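UDP-N-acetylglucosamine--peptide N-acetylglucosaminyltransferase stabilizing protein GtfB (Streptococcus gordonii, PDB 5E9T) stabilises the glycosyltransferase GtfA and, in complex with it, takes part in adding the first GlcNAc to the serine-rich repeat adhesin GspB as a substrate-binding partner. Local coordinates at residues G379-L384 and Q393-S398; Q305-L310 and I407-L412. All blocks are in the same frame, centred on the assembly; numbering follows the deposited sequence.

Contact 1 (G379-L384 and Q393-S398); sequences GFEQTL and QHIFDS
Phe380 and Phe396 meet where the chain leaves strand 376-379 and passes itself again in the loop before helix 405-409. Their CA atoms are 4.0 Å apart. The Phe380 side chain lies against the backbone of Phe396 to Ser398. Its CB faces the carbonyl oxygen of Asp397. CG is turned beside its own backbone N (chi1 -51°) and is 3.4 Å from the same Asp397 O. CD2 continues past this oxygen, with Phe396 CB near the ring plane at that edge; the closeness of these two carbons is doubtful. CE2 reaches Phe396 CD2 at the rim of the second ring. The two rings meet rim to rim, neither over the face of the other; centroids are 5.6 Å apart and planes at 44°. Beyond this pair, Phe396 packs on Leu378, Ala405 and Leu408.

The backbones also touch. Phe396 N gives a weak hydrogen bond of 2.7 Å to Gly379 O, bent to 123° at the hydrogen. Phe380 CA makes a CH...O contact with Phe396 O. Further along, Ile395 CG1 is anti to its backbone N, and CD1 beyond it reaches Thr383 CG2 at 3.8 Å. These two side chains cross at about a right angle. Glu381 turns its charge elsewhere, in a salt bridge from OE2 to Arg387. Its OE1 is 5.0 Å from Asp397 OD1, a like charge that may be slightly unfavourable, though both residues are exposed. The contact therefore rests mainly on apolar packing against peptide groups, with one weak hydrogen bond as its directional link.

Contact 2 (Q305-L310 and I407-L412); sequences QSLPQL and ILEEAL
Leu307 and Gln309 belong to a type I beta turn, Leu307 to Leu310, that faces Glu410 just beyond helix 405-409. The turn joins helix 300-306 to strand 311-315, a helix-turn-strand connection in a region of alternating strands and helices, consistent with a Rossmann-like domain. Leu307 is the first residue to leave the helical conformation. The turn is closed by a weak bond from Leu310 N to Leu307 O, and Leu310 O is bonded to Asn332. The two backbones stay well apart: the nearest CA atoms, those of Leu307 and Ile407, are 8.5 Å from each other. Side chains make the contact.

Glu410 extends toward the turn. Its CG is anti to the backbone N (chi1 -151°). The carboxylate at its end approaches both Leu307 and Gln309. The Leu307 and Glu410 side chains run antiparallel alongside each other. Leu307 CD2 lies beside the carboxylate, with Glu410 CD at 3.5 Å. The Gln309 side chain bends at chi2 (-73°) and crosses that of Glu410 at about a right angle. Its NE2 is 2.8 Å from Glu410 OE2, although the placement of the amide is doubtful in the model. This is the main polar approach between the segments, and it sits at the more exposed part of the contact.

Leu310 covers a more buried part. Its two methyls meet different partners. CD2 lies 3.8 Å from Glu409 OE2, and the two side chains cross obliquely. The other methyl points to Leu412, which also packs on Leu284. Here Leu310 CD1 and Leu412 CD2 face each other at 4.2 Å.

In the fold
Contacts 1 and 2 lie in the same region of alternating strands and helices, with centres about 17 Å apart. Along the chain, 305-310 comes first, followed by 379-384, 393-398 and 407-412. Contact 1 therefore falls wholly within the long excursion that contact 2 brings together. It gathers the loop after strand 376-379, and contact 2 joins the end of the next helix, 405-409, to the turn before strand 311-315. Helix 405-409 is where they meet: Phe396 CE1 of contact 1 packs 4.1 Å from Leu408 CD1 of contact 2. Together they connect the loop, the helix and the turn within that region. Neither is touched by another chain of the assembly.

Contact 1 (G379-L384 and Q393-S398)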
# COMPACT_ATOMS: atom_id res chain seq x y z
N GLY B 379 -35.56 27.47 -21.35
CA GLY B 379 -35.15 26.07 -21.44
C GLY B 379 -36.31 25.18 -21.06
O GLY B 379 -37.44 25.64 -20.88
N PHE B 380 -36.00 23.89 -20.93
CA PHE B 380 -36.94 22.86 -20.50
C PHE B 380 -36.71 22.59 -19.02
O PHE B 380 -35.85 23.20 -18.40
CB PHE B 380 -36.75 21.62 -21.37
CG PHE B 380 -36.78 21.93 -22.83
CD1 PHE B 380 -35.77 21.51 -23.68
CD2 PHE B 380 -37.81 22.67 -23.36
CE1 PHE B 380 -35.81 21.82 -25.03
CE2 PHE B 380 -37.85 22.98 -24.70
CZ PHE B 380 -36.85 22.56 -25.53
N GLU B 381 -37.49 21.66 -18.44
CA GLU B 381 -37.40 21.51 -16.99
C GLU B 381 -36.05 20.98 -16.55
O GLU B 381 -35.59 21.31 -15.45
CB GLU B 381 -38.51 20.62 -16.43
CG GLU B 381 -38.42 20.44 -14.91
CD GLU B 381 -39.00 21.62 -14.14
OE1 GLU B 381 -40.11 22.07 -14.49
OE2 GLU B 381 -38.35 22.10 -13.19
N GLN B 382 -35.33 20.26 -17.40
CA GLN B 382 -33.96 19.97 -17.02
C GLN B 382 -33.20 21.19 -17.51
O GLN B 382 -32.76 21.27 -18.66
CB GLN B 382 -33.44 18.66 -17.60
CG GLN B 382 -31.93 18.50 -17.39
CD GLN B 382 -31.49 17.09 -17.04
OE1 GLN B 382 -32.06 16.45 -16.15
NE2 GLN B 382 -30.44 16.62 -17.69
N THR B 383 -33.00 22.11 -16.57
CA THR B 383 -32.18 23.29 -16.74
C THR B 383 -30.96 23.10 -15.88
O THR B 383 -31.03 22.53 -14.79
CB THR B 383 -32.86 24.59 -16.26
OG1 THR B 383 -32.85 24.61 -14.83
CG2 THR B 383 -34.26 24.71 -16.70
N LEU B 384 -29.84 23.60 -16.35
CA LEU B 384 -28.73 23.81 -15.45
C LEU B 384 -29.08 25.02 -14.60
O LEU B 384 -29.43 26.08 -15.13
CB LEU B 384 -27.44 23.98 -16.25
CG LEU B 384 -27.02 22.70 -17.02
CD1 LEU B 384 -28.00 22.22 -18.09
CD2 LEU B 384 -25.71 22.90 -17.69
N GLN B 393 -42.91 31.50 -17.05
CA GLN B 393 -43.56 31.54 -18.36
C GLN B 393 -42.62 31.02 -19.43
O GLN B 393 -43.05 30.43 -20.43
CB GLN B 393 -43.98 32.97 -18.67
CG GLN B 393 -44.65 33.65 -17.49
CD GLN B 393 -43.74 34.65 -16.81
OE1 GLN B 393 -42.96 35.33 -17.46
NE2 GLN B 393 -43.85 34.76 -15.49
N HIS B 394 -41.33 31.23 -19.21
CA HIS B 394 -40.27 30.91 -20.14
C HIS B 394 -39.83 29.45 -20.07
O HIS B 394 -39.40 28.89 -21.09
CB HIS B 394 -39.12 31.90 -19.88
CG HIS B 394 -39.46 33.30 -20.29
ND1 HIS B 394 -40.51 34.01 -19.74
CD2 HIS B 394 -38.94 34.09 -21.26
CE1 HIS B 394 -40.58 35.20 -20.33
NE2 HIS B 394 -39.64 35.26 -21.25
N ILE B 395 -39.96 28.80 -18.90
CA ILE B 395 -39.51 27.43 -18.75
C ILE B 395 -40.46 26.47 -19.46
O ILE B 395 -41.65 26.76 -19.64
CB ILE B 395 -39.38 27.05 -17.26
CG1 ILE B 395 -38.66 25.71 -17.10
CG2 ILE B 395 -40.74 26.96 -16.60
CD1 ILE B 395 -37.84 25.59 -15.84
N PHE B 396 -39.94 25.32 -19.85
CA PHE B 396 -40.70 24.32 -20.57
C PHE B 396 -40.59 22.98 -19.87
O PHE B 396 -39.75 22.80 -18.98
CB PHE B 396 -40.21 24.17 -22.00
CG PHE B 396 -40.24 25.43 -22.77
CD1 PHE B 396 -41.32 26.28 -22.68
CD2 PHE B 396 -39.14 25.81 -23.49
CE1 PHE B 396 -41.33 27.46 -23.36
CE2 PHE B 396 -39.13 27.00 -24.15
CZ PHE B 396 -40.23 27.83 -24.10
N ASP B 397 -41.44 22.05 -20.26
CA ASP B 397 -41.28 20.67 -19.82
C ASP B 397 -40.12 20.02 -20.57
O ASP B 397 -39.56 20.60 -21.50
CB ASP B 397 -42.56 19.88 -20.07
CG ASP B 397 -43.65 20.24 -19.13
OD1 ASP B 397 -43.38 20.93 -18.13
OD2 ASP B 397 -44.79 19.82 -19.41
N SER B 398 -39.83 18.77 -20.22
CA SER B 398 -38.64 18.16 -20.80
C SER B 398 -39.12 17.65 -22.14
O SER B 398 -39.56 16.51 -22.29
CB SER B 398 -38.11 17.02 -19.94
OG SER B 398 -37.38 17.49 -18.83

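Contact 2 (Q305-L310 and I407-L412)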
# COMPACT_ATOMS: atom_id res chain seq x y z
N GLN B 305 -33.84 23.30 -37.14
CA GLN B 305 -34.49 23.23 -38.44
C GLN B 305 -35.77 24.06 -38.48
O GLN B 305 -36.16 24.55 -39.54
CB GLN B 305 -34.81 21.78 -38.80
CG GLN B 305 -36.26 21.42 -38.46
CD GLN B 305 -36.78 20.16 -39.13
OE1 GLN B 305 -36.60 19.05 -38.62
NE2 GLN B 305 -37.47 20.34 -40.25
N SER B 306 -36.45 24.21 -37.33
CA SER B 306 -37.77 24.82 -37.33
C SER B 306 -37.67 26.33 -37.37
O SER B 306 -38.58 27.00 -37.88
CB SER B 306 -38.56 24.34 -36.11
OG SER B 306 -37.83 24.58 -34.92
N LEU B 307 -36.58 26.89 -36.84
CA LEU B 307 -36.28 28.31 -36.95
C LEU B 307 -34.92 28.48 -37.61
O LEU B 307 -33.92 28.77 -36.93
CB LEU B 307 -36.30 29.01 -35.60
CG LEU B 307 -37.47 28.73 -34.71
CD1 LEU B 307 -36.93 29.07 -33.36
CD2 LEU B 307 -38.67 29.58 -35.10
N PRO B 308 -34.86 28.35 -38.94
CA PRO B 308 -33.59 28.55 -39.65
C PRO B 308 -33.07 29.99 -39.66
O PRO B 308 -31.90 30.19 -40.00
CB PRO B 308 -33.92 28.08 -41.08
CG PRO B 308 -35.41 28.18 -41.18
CD PRO B 308 -35.94 27.89 -39.82
N GLN B 309 -33.89 31.00 -39.33
CA GLN B 309 -33.42 32.38 -39.33
C GLN B 309 -32.48 32.68 -38.17
O GLN B 309 -31.71 33.65 -38.24
CB GLN B 309 -34.61 33.36 -39.26
CG GLN B 309 -35.59 33.17 -38.09
CD GLN B 309 -36.47 31.95 -38.25
OE1 GLN B 309 -35.98 30.87 -38.56
NE2 GLN B 309 -37.76 32.11 -38.04
N LEU B 310 -32.51 31.87 -37.12
CA LEU B 310 -31.78 32.15 -35.89
C LEU B 310 -30.39 31.52 -35.95
O LEU B 310 -30.27 30.32 -36.24
CB LEU B 310 -32.57 31.62 -34.70
CG LEU B 310 -32.49 32.30 -33.33
CD1 LEU B 310 -33.01 33.73 -33.41
CD2 LEU B 310 -33.29 31.49 -32.31
N ILE B 407 -41.61 29.42 -31.28
CA ILE B 407 -42.42 30.60 -31.59
C ILE B 407 -42.93 31.34 -30.35
O ILE B 407 -43.35 32.51 -30.48
CB ILE B 407 -43.58 30.23 -32.55
CG1 ILE B 407 -43.05 29.25 -33.59
CG2 ILE B 407 -44.08 31.46 -33.29
CD1 ILE B 407 -44.09 28.65 -34.49
N LEU B 408 -42.86 30.75 -29.16
CA LEU B 408 -42.84 31.58 -27.96
C LEU B 408 -41.51 32.31 -27.89
O LEU B 408 -41.45 33.49 -27.54
CB LEU B 408 -43.06 30.73 -26.71
CG LEU B 408 -43.68 31.37 -25.47
CD1 LEU B 408 -44.10 30.30 -24.46
CD2 LEU B 408 -42.74 32.37 -24.80
N GLU B 409 -40.43 31.60 -28.24
CA GLU B 409 -39.14 32.21 -28.54
C GLU B 409 -39.26 33.28 -29.62
O GLU B 409 -38.64 34.35 -29.50
CB GLU B 409 -38.18 31.10 -28.97
CG GLU B 409 -36.91 31.53 -29.63
CD GLU B 409 -35.99 32.24 -28.68
OE1 GLU B 409 -36.47 32.75 -27.65
OE2 GLU B 409 -34.80 32.30 -28.96
N GLU B 410 -40.05 33.03 -30.67
CA GLU B 410 -40.18 33.92 -31.82
C GLU B 410 -40.91 35.22 -31.50
O GLU B 410 -41.04 36.08 -32.37
CB GLU B 410 -40.88 33.21 -32.98
CG GLU B 410 -40.49 33.69 -34.36
CD GLU B 410 -40.55 32.56 -35.36
OE1 GLU B 410 -41.15 31.52 -35.04
OE2 GLU B 410 -39.99 32.71 -36.47
N ALA B 411 -41.35 35.38 -30.25
CA ALA B 411 -42.00 36.59 -29.74
C ALA B 411 -40.93 37.65 -29.53
O ALA B 411 -41.09 38.61 -28.77
CB ALA B 411 -42.77 36.30 -28.46
N LEU B 412 -39.78 37.38 -30.15
CA LEU B 412 -38.65 38.27 -30.35
C LEU B 412 -38.84 39.17 -31.59
O LEU B 412 -37.88 39.82 -32.03
CB LEU B 412 -37.38 37.40 -30.45
CG LEU B 412 -36.02 37.66 -31.09
CD1 LEU B 412 -35.30 38.71 -30.30
CD2 LEU B 412 -35.23 36.36 -31.08